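Local structure of anti-sigma-I factor RsgI3 (Clostridium thermocellum, 6QE7) at residues A[157-160]-A[166-169]; A[182-187]-A[192-197]. The protein probably holds the sigma factor SigI3 inactive until its extracellular tandem PA14 domains, the part described here, bind plant polysaccharides such as pectin. One frame throughout, in Å; residues are numbered along the deposited sequence.

Interaction 1. Residues A[157-160]-A[166-169]; sequences EYYG and DKRF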
ATOM      1  N   GLU A 157      -5.304   8.118  18.691  1.00 38.05           N
ATOM      2  CA  GLU A 157      -6.221   8.113  19.843  1.00 36.53           C
ATOM      3  C   GLU A 157      -5.508   8.769  21.028  1.00 32.21           C
ATOM      4  O   GLU A 157      -4.419   8.262  21.452  1.00 37.26           O
ATOM      5  CB  GLU A 157      -6.685   6.696  20.084  1.00 36.01           C
ATOM      6  CG  GLU A 157      -7.076   5.937  18.816  1.00 46.15           C
ATOM      7  CD  GLU A 157      -7.107   4.425  19.065  1.00 42.29           C
ATOM      8  OE1 GLU A 157      -6.039   3.807  19.127  1.00 47.54           O
ATOM      9  OE2 GLU A 157      -8.201   3.886  19.315  1.00 59.68           O
ATOM     10  N   TYR A 158      -6.131   9.811  21.596  1.00 33.00           N
ATOM     11  CA  TYR A 158      -5.634  10.502  22.822  1.00 36.60           C
ATOM     12  C   TYR A 158      -6.395  10.020  24.052  1.00 34.63           C
ATOM     13  O   TYR A 158      -7.615   9.998  24.036  1.00 40.22           O
ATOM     14  CB  TYR A 158      -5.732  12.007  22.663  1.00 30.93           C
ATOM     15  CG  TYR A 158      -4.707  12.501  21.703  1.00 32.63           C
ATOM     16  CD1 TYR A 158      -4.795  12.231  20.359  1.00 36.86           C
ATOM     17  CD2 TYR A 158      -3.629  13.218  22.140  1.00 35.89           C
ATOM     18  CE1 TYR A 158      -3.861  12.736  19.467  1.00 37.42           C
ATOM     19  CE2 TYR A 158      -2.656  13.678  21.272  1.00 35.62           C
ATOM     20  CZ  TYR A 158      -2.743  13.398  19.923  1.00 38.73           C
ATOM     21  OH  TYR A 158      -1.749  13.817  19.064  1.00 33.28           O
ATOM     22  N   TYR A 159      -5.660   9.638  25.089  1.00 38.33           N
ATOM     23  CA  TYR A 159      -6.235   9.110  26.341  1.00 37.38           C
ATOM     24  C   TYR A 159      -6.002  10.064  27.504  1.00 37.68           C
ATOM     25  O   TYR A 159      -4.926  10.698  27.583  1.00 30.79           O
ATOM     26  CB  TYR A 159      -5.670   7.724  26.644  1.00 40.53           C
ATOM     27  CG  TYR A 159      -6.083   6.704  25.629  1.00 40.84           C
ATOM     28  CD1 TYR A 159      -5.349   6.560  24.466  1.00 41.55           C
ATOM     29  CD2 TYR A 159      -7.240   5.971  25.775  1.00 43.44           C
ATOM     30  CE1 TYR A 159      -5.702   5.625  23.509  1.00 40.59           C
ATOM     31  CE2 TYR A 159      -7.587   4.999  24.848  1.00 47.32           C
ATOM     32  CZ  TYR A 159      -6.825   4.866  23.694  1.00 43.90           C
ATOM     33  OH  TYR A 159      -7.099   3.978  22.728  1.00 37.40           O
ATOM     34  N   GLY A 160      -6.958  10.059  28.445  1.00 42.52           N
ATOM     35  CA  GLY A 160      -6.920  10.863  29.686  1.00 39.43           C
ATOM     36  C   GLY A 160      -6.314  10.118  30.855  1.00 41.94           C
ATOM     37  O   GLY A 160      -6.568  10.499  31.996  1.00 44.64           O
ATOM     38  N   ASP A 166      -8.682   5.588  29.198  1.00 42.58           N
ATOM     39  CA  ASP A 166      -9.852   6.491  29.051  1.00 41.10           C
ATOM     40  C   ASP A 166      -9.697   7.294  27.754  1.00 47.27           C
ATOM     41  O   ASP A 166      -8.852   8.245  27.728  1.00 44.28           O
ATOM     42  CB  ASP A 166      -9.954   7.442  30.246  1.00 45.53           C
ATOM     43  CG  ASP A 166     -11.099   8.416  30.056  1.00 47.17           C
ATOM     44  OD1 ASP A 166     -12.109   8.006  29.481  1.00 45.48           O
ATOM     45  OD2 ASP A 166     -10.987   9.548  30.517  1.00 56.06           O
ATOM     46  N   LYS A 167     -10.438   6.951  26.701  1.00 40.96           N
ATOM     47  CA  LYS A 167     -10.169   7.535  25.367  1.00 51.33           C
ATOM     48  C   LYS A 167     -10.898   8.867  25.277  1.00 48.96           C
ATOM     49  O   LYS A 167     -12.022   8.904  25.568  1.00 51.69           O
ATOM     50  CB  LYS A 167     -10.622   6.645  24.205  1.00 51.42           C
ATOM     51  CG  LYS A 167     -10.287   7.208  22.823  1.00 51.16           C
ATOM     52  CD  LYS A 167     -11.076   6.572  21.679  1.00 61.46           C
ATOM     53  CE  LYS A 167     -10.654   5.141  21.427  1.00 63.60           C
ATOM     54  NZ  LYS A 167     -11.767   4.334  20.883  1.00 71.54           N
ATOM     55  N   ARG A 168     -10.252   9.937  24.899  1.00 44.05           N
ATOM     56  CA  ARG A 168     -10.896  11.256  24.949  1.00 43.69           C
ATOM     57  C   ARG A 168     -11.289  11.694  23.538  1.00 45.66           C
ATOM     58  O   ARG A 168     -12.381  12.222  23.386  1.00 46.09           O
ATOM     59  CB  ARG A 168      -9.969  12.260  25.631  1.00 43.13           C
ATOM     60  CG  ARG A 168      -9.728  11.959  27.094  1.00 45.52           C
ATOM     61  CD  ARG A 168     -11.010  12.054  27.928  1.00 46.48           C
ATOM     62  NE  ARG A 168     -10.527  12.037  29.300  1.00 47.61           N
ATOM     63  CZ  ARG A 168     -10.060  13.094  29.939  1.00 41.73           C
ATOM     64  NH1 ARG A 168     -10.062  14.259  29.336  1.00 45.12           N
ATOM     65  NH2 ARG A 168      -9.578  12.979  31.158  1.00 41.65           N
ATOM     66  N   PHE A 169     -10.401  11.554  22.553  1.00 46.46           N
ATOM     67  CA  PHE A 169     -10.680  11.981  21.164  1.00 44.16           C
ATOM     68  C   PHE A 169      -9.707  11.266  20.216  1.00 38.40           C
ATOM     69  O   PHE A 169      -8.657  10.768  20.610  1.00 38.95           O
ATOM     70  CB  PHE A 169     -10.671  13.512  21.016  1.00 43.16           C
ATOM     71  CG  PHE A 169      -9.342  14.183  21.294  1.00 40.45           C
ATOM     72  CD1 PHE A 169      -8.404  14.315  20.292  1.00 39.97           C
ATOM     73  CD2 PHE A 169      -9.020  14.668  22.566  1.00 34.73           C
ATOM     74  CE1 PHE A 169      -7.152  14.868  20.540  1.00 36.07           C
ATOM     75  CE2 PHE A 169      -7.790  15.266  22.803  1.00 46.41           C
ATOM     76  CZ  PHE A 169      -6.852  15.350  21.795  1.00 44.77           C
TER
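Tyr158 and Phe169 lie on one face of the hairpin, their ring planes only 11° apart but slid so far that the rings barely overlap. What sits over the face of Phe169 is mainly the root of the tyrosine: Tyr158 CB lies 3.8 Å from the centroid of the Phe169 ring, a CH-pi contact, while Tyr158 CD1 meets Phe169 CE1 at 3.5 Å. Phe169 reaches this place because its CG stands between the backbone N and the carbonyl carbon (chi1 64°), which brings the end of the ring back toward the neighbouring strand.

On the other side, the Tyr159 ring passes obliquely against the root of Lys167, with Tyr159 CE2 3.5 Å from Lys167 CB. The long aliphatic part of lysine suits this position, covering tyrosine carbon while carrying its charge outward. Its NZ makes a long salt bridge of 3.9 Å to Glu157 OE2; the glutamate's stronger partner is Arg197, through OE1, and Arg197 NH1 also hydrogen-bonds to the Tyr159 OH.

Strands 154-159 and 167-173 form an antiparallel hairpin of the second PA14 domain, interrupted here by a classic beta bulge in which Arg168 and Phe169 both face Tyr158. Tyr158 N donates to Phe169 O, and Arg168 N donates to Tyr158 O at 2.8 Å. Beyond the bulge, Gly160 N gives its hydrogen to Asp166 O at 2.7 Å. Gly160 also suits the Arg168 side chain: with only hydrogens on its CA, it lets the guanidinium lay one face over it. Arg168 NE is held in turn by Asp166 OD2 at 2.8 Å, a salt bridge lying in the guanidinium plane but tilted 46° out of the carboxylate plane.

Interaction 2. Residues A[182-187]-A[192-197]; sequences KDFPVG and GKFSVR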
ATOM      1  N   LYS A 182       4.292  21.698  28.301  1.00 90.88           N
ATOM      2  CA  LYS A 182       3.415  21.909  29.493  1.00 80.91           C
ATOM      3  C   LYS A 182       1.931  22.158  29.152  1.00 79.03           C
ATOM      4  O   LYS A 182       1.130  21.939  30.091  1.00 84.16           O
ATOM      5  CB  LYS A 182       3.910  23.036  30.411  1.00 94.64           C
ATOM      6  CG  LYS A 182       3.865  22.667  31.884  1.00100.22           C
ATOM      7  CD  LYS A 182       4.721  21.432  32.189  1.00103.12           C
ATOM      8  CE  LYS A 182       4.139  20.560  33.282  1.00112.90           C
ATOM      9  NZ  LYS A 182       4.937  19.339  33.569  1.00105.94           N
ATOM     10  N   ASP A 183       1.564  22.637  27.939  1.00 65.66           N
ATOM     11  CA  ASP A 183       0.147  22.786  27.465  1.00 52.00           C
ATOM     12  C   ASP A 183      -0.302  21.439  26.919  1.00 49.49           C
ATOM     13  O   ASP A 183      -0.167  21.198  25.705  1.00 53.19           O
ATOM     14  CB  ASP A 183      -0.001  23.869  26.394  1.00 54.23           C
ATOM     15  CG  ASP A 183       0.910  25.058  26.671  1.00 68.39           C
ATOM     16  OD1 ASP A 183       2.140  24.969  26.361  1.00 71.29           O
ATOM     17  OD2 ASP A 183       0.397  26.045  27.242  1.00 62.98           O
ATOM     18  N   PHE A 184      -0.767  20.564  27.785  1.00 52.56           N
ATOM     19  CA  PHE A 184      -1.024  19.144  27.430  1.00 41.95           C
ATOM     20  C   PHE A 184      -2.037  19.064  26.311  1.00 36.00           C
ATOM     21  O   PHE A 184      -3.049  19.735  26.296  1.00 38.16           O
ATOM     22  CB  PHE A 184      -1.487  18.338  28.646  1.00 43.78           C
ATOM     23  CG  PHE A 184      -0.505  18.366  29.782  1.00 38.84           C
ATOM     24  CD1 PHE A 184       0.756  17.840  29.620  1.00 37.49           C
ATOM     25  CD2 PHE A 184      -0.789  19.071  30.938  1.00 39.36           C
ATOM     26  CE1 PHE A 184       1.684  17.893  30.641  1.00 38.07           C
ATOM     27  CE2 PHE A 184       0.124  19.113  31.966  1.00 35.38           C
ATOM     28  CZ  PHE A 184       1.342  18.490  31.839  1.00 41.50           C
ATOM     29  N   PRO A 185      -1.878  18.110  25.382  1.00 37.10           N
ATOM     30  CA  PRO A 185      -2.846  17.957  24.312  1.00 35.86           C
ATOM     31  C   PRO A 185      -4.242  17.473  24.737  1.00 33.54           C
ATOM     32  O   PRO A 185      -5.193  17.475  23.932  1.00 31.07           O
ATOM     33  CB  PRO A 185      -2.135  17.027  23.308  1.00 38.91           C
ATOM     34  CG  PRO A 185      -1.183  16.241  24.175  1.00 41.61           C
ATOM     35  CD  PRO A 185      -0.767  17.173  25.308  1.00 41.58           C
ATOM     36  N   VAL A 186      -4.404  17.076  25.985  1.00 36.94           N
ATOM     37  CA  VAL A 186      -5.654  16.450  26.474  1.00 36.11           C
ATOM     38  C   VAL A 186      -6.009  17.262  27.721  1.00 40.39           C
ATOM     39  O   VAL A 186      -5.091  17.470  28.518  1.00 37.67           O
ATOM     40  CB  VAL A 186      -5.419  14.960  26.803  1.00 38.11           C
ATOM     41  CG1 VAL A 186      -6.690  14.248  27.252  1.00 32.16           C
ATOM     42  CG2 VAL A 186      -4.823  14.240  25.629  1.00 43.72           C
ATOM     43  N   GLY A 187      -7.234  17.741  27.827  1.00 45.23           N
ATOM     44  CA  GLY A 187      -7.713  18.478  29.014  1.00 51.86           C
ATOM     45  C   GLY A 187      -8.206  17.555  30.109  1.00 51.60           C
ATOM     46  O   GLY A 187      -8.330  16.330  29.890  1.00 43.91           O
ATOM     47  N   GLY A 192      -0.998  15.442  34.992  1.00 40.39           N
ATOM     48  CA  GLY A 192      -0.424  15.692  33.643  1.00 37.39           C
ATOM     49  C   GLY A 192      -0.241  14.390  32.885  1.00 41.46           C
ATOM     50  O   GLY A 192       0.531  14.353  31.917  1.00 48.23           O
ATOM     51  N   LYS A 193      -0.939  13.348  33.370  1.00 41.17           N
ATOM     52  CA  LYS A 193      -0.794  11.939  32.948  1.00 38.38           C
ATOM     53  C   LYS A 193      -1.775  11.813  31.776  1.00 38.39           C
ATOM     54  O   LYS A 193      -3.007  12.038  31.969  1.00 39.38           O
ATOM     55  CB  LYS A 193      -1.038  10.924  34.090  1.00 39.51           C
ATOM     56  CG  LYS A 193       0.190  10.544  34.911  1.00 41.80           C
ATOM     57  CD  LYS A 193      -0.081   9.795  36.264  1.00 42.14           C
ATOM     58  CE  LYS A 193       0.942  10.169  37.335  1.00 48.29           C
ATOM     59  NZ  LYS A 193       1.122   9.163  38.424  1.00 50.18           N
ATOM     60  N   PHE A 194      -1.250  11.497  30.603  1.00 36.43           N
ATOM     61  CA  PHE A 194      -2.057  11.205  29.402  1.00 36.32           C
ATOM     62  C   PHE A 194      -1.203  10.255  28.536  1.00 37.36           C
ATOM     63  O   PHE A 194      -0.004   9.982  28.827  1.00 33.84           O
ATOM     64  CB  PHE A 194      -2.491  12.503  28.716  1.00 36.85           C
ATOM     65  CG  PHE A 194      -1.418  13.150  27.868  1.00 35.28           C
ATOM     66  CD1 PHE A 194      -0.516  14.033  28.416  1.00 31.55           C
ATOM     67  CD2 PHE A 194      -1.244  12.769  26.541  1.00 41.58           C
ATOM     68  CE1 PHE A 194       0.490  14.577  27.641  1.00 38.90           C
ATOM     69  CE2 PHE A 194      -0.246  13.317  25.766  1.00 36.45           C
ATOM     70  CZ  PHE A 194       0.612  14.237  26.314  1.00 39.85           C
ATOM     71  N   SER A 195      -1.795   9.720  27.487  1.00 35.11           N
ATOM     72  CA  SER A 195      -1.093   8.744  26.613  1.00 33.46           C
ATOM     73  C   SER A 195      -1.716   8.848  25.215  1.00 32.42           C
ATOM     74  O   SER A 195      -2.863   9.407  25.083  1.00 31.39           O
ATOM     75  CB  SER A 195      -1.191   7.346  27.292  1.00 33.11           C
ATOM     76  OG  SER A 195      -2.566   7.006  27.519  1.00 35.48           O
ATOM     77  N   VAL A 196      -1.018   8.349  24.197  1.00 27.47           N
ATOM     78  CA  VAL A 196      -1.449   8.465  22.773  1.00 31.60           C
ATOM     79  C   VAL A 196      -1.096   7.159  22.059  1.00 33.47           C
ATOM     80  O   VAL A 196      -0.058   6.595  22.385  1.00 30.62           O
ATOM     81  CB  VAL A 196      -0.752   9.642  22.064  1.00 32.44           C
ATOM     82  CG1 VAL A 196      -1.462  10.031  20.786  1.00 34.30           C
ATOM     83  CG2 VAL A 196      -0.622  10.838  22.992  1.00 39.00           C
ATOM     84  N   ARG A 197      -1.962   6.724  21.151  1.00 37.64           N
ATOM     85  CA  ARG A 197      -1.687   5.620  20.191  1.00 37.25           C
ATOM     86  C   ARG A 197      -1.878   6.168  18.768  1.00 33.68           C
ATOM     87  O   ARG A 197      -2.913   6.717  18.503  1.00 32.01           O
ATOM     88  CB  ARG A 197      -2.594   4.406  20.373  1.00 34.00           C
ATOM     89  CG  ARG A 197      -2.357   3.375  19.277  1.00 34.06           C
ATOM     90  CD  ARG A 197      -3.140   2.091  19.410  1.00 34.09           C
ATOM     91  NE  ARG A 197      -3.012   1.498  20.739  1.00 37.86           N
ATOM     92  CZ  ARG A 197      -3.958   1.581  21.661  1.00 35.90           C
ATOM     93  NH1 ARG A 197      -5.082   2.229  21.416  1.00 39.15           N
ATOM     94  NH2 ARG A 197      -3.786   0.982  22.808  1.00 39.00           N
TER
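The backbone of Phe184 to Val186 runs past the start of strand 193-202 too far off for backbone pairing, with Phe184 CA 7.1 Å from Gly192 CA and Val186 CA 7.0 Å from Phe194 CA, so the two segments are joined by apolar packing alone. Phe194 is the central piece. With chi1 at 79° its ring rises from the strand flanked by both backbone neighbours of CA, and so meets the loop, where three residues touch different parts of it. Pro185 crosses it at about a right angle and presses closest, its CD 3.4 Å from Phe194 CZ and its CG reaching CZ and CE2 as well. Phe184 comes obliquely, its CD1 3.8 Å from Phe194 CE1. On the far flank Val186 CG2 lies 4.0 Å from Phe194 CD2. A rigid proline and a branched valine suit these places, offering compact carbon surface to the ring.

The ring of Phe184 has a second task: Gly192 CA packs over one of its faces, 4.1 Å from the centroid, as a CH-pi contact. Glycine suits the place: its positive phi of 70° is easy for it, and the bare CA can come close against the ring. The peptide oxygen of Lys182 lies over the opposite face, near the rim.

Within the second PA14 domain, this packing fastens the loop that follows strand 177-179 onto the sheet. Strand 254-263 pairs alongside strand 193-202, with Asn262 touching both phenylalanines, while Tyr158 of strand 154-159 borders Pro185 and Val186.

Interactions 1 and 2 follow one another along the chain, their centres about 9 Å apart, and share one sheet, since strand 154-159 of interaction 1 pairs with strand 193-202 of interaction 2. Tyr159 N probably donates to Ser195 O at 2.8 Å across that pairing. The loop of interaction 2 also reaches back to the hairpin: Arg168 NH1 probably bonds to Gly187 O, likewise at 2.8 Å, and Phe169 CZ lies 3.4 Å from Pro185 O. Hairpin, loop and strand 193-202 thus pack together within the second PA14 domain, whereas the residues that bind the calcium ions belong to the first.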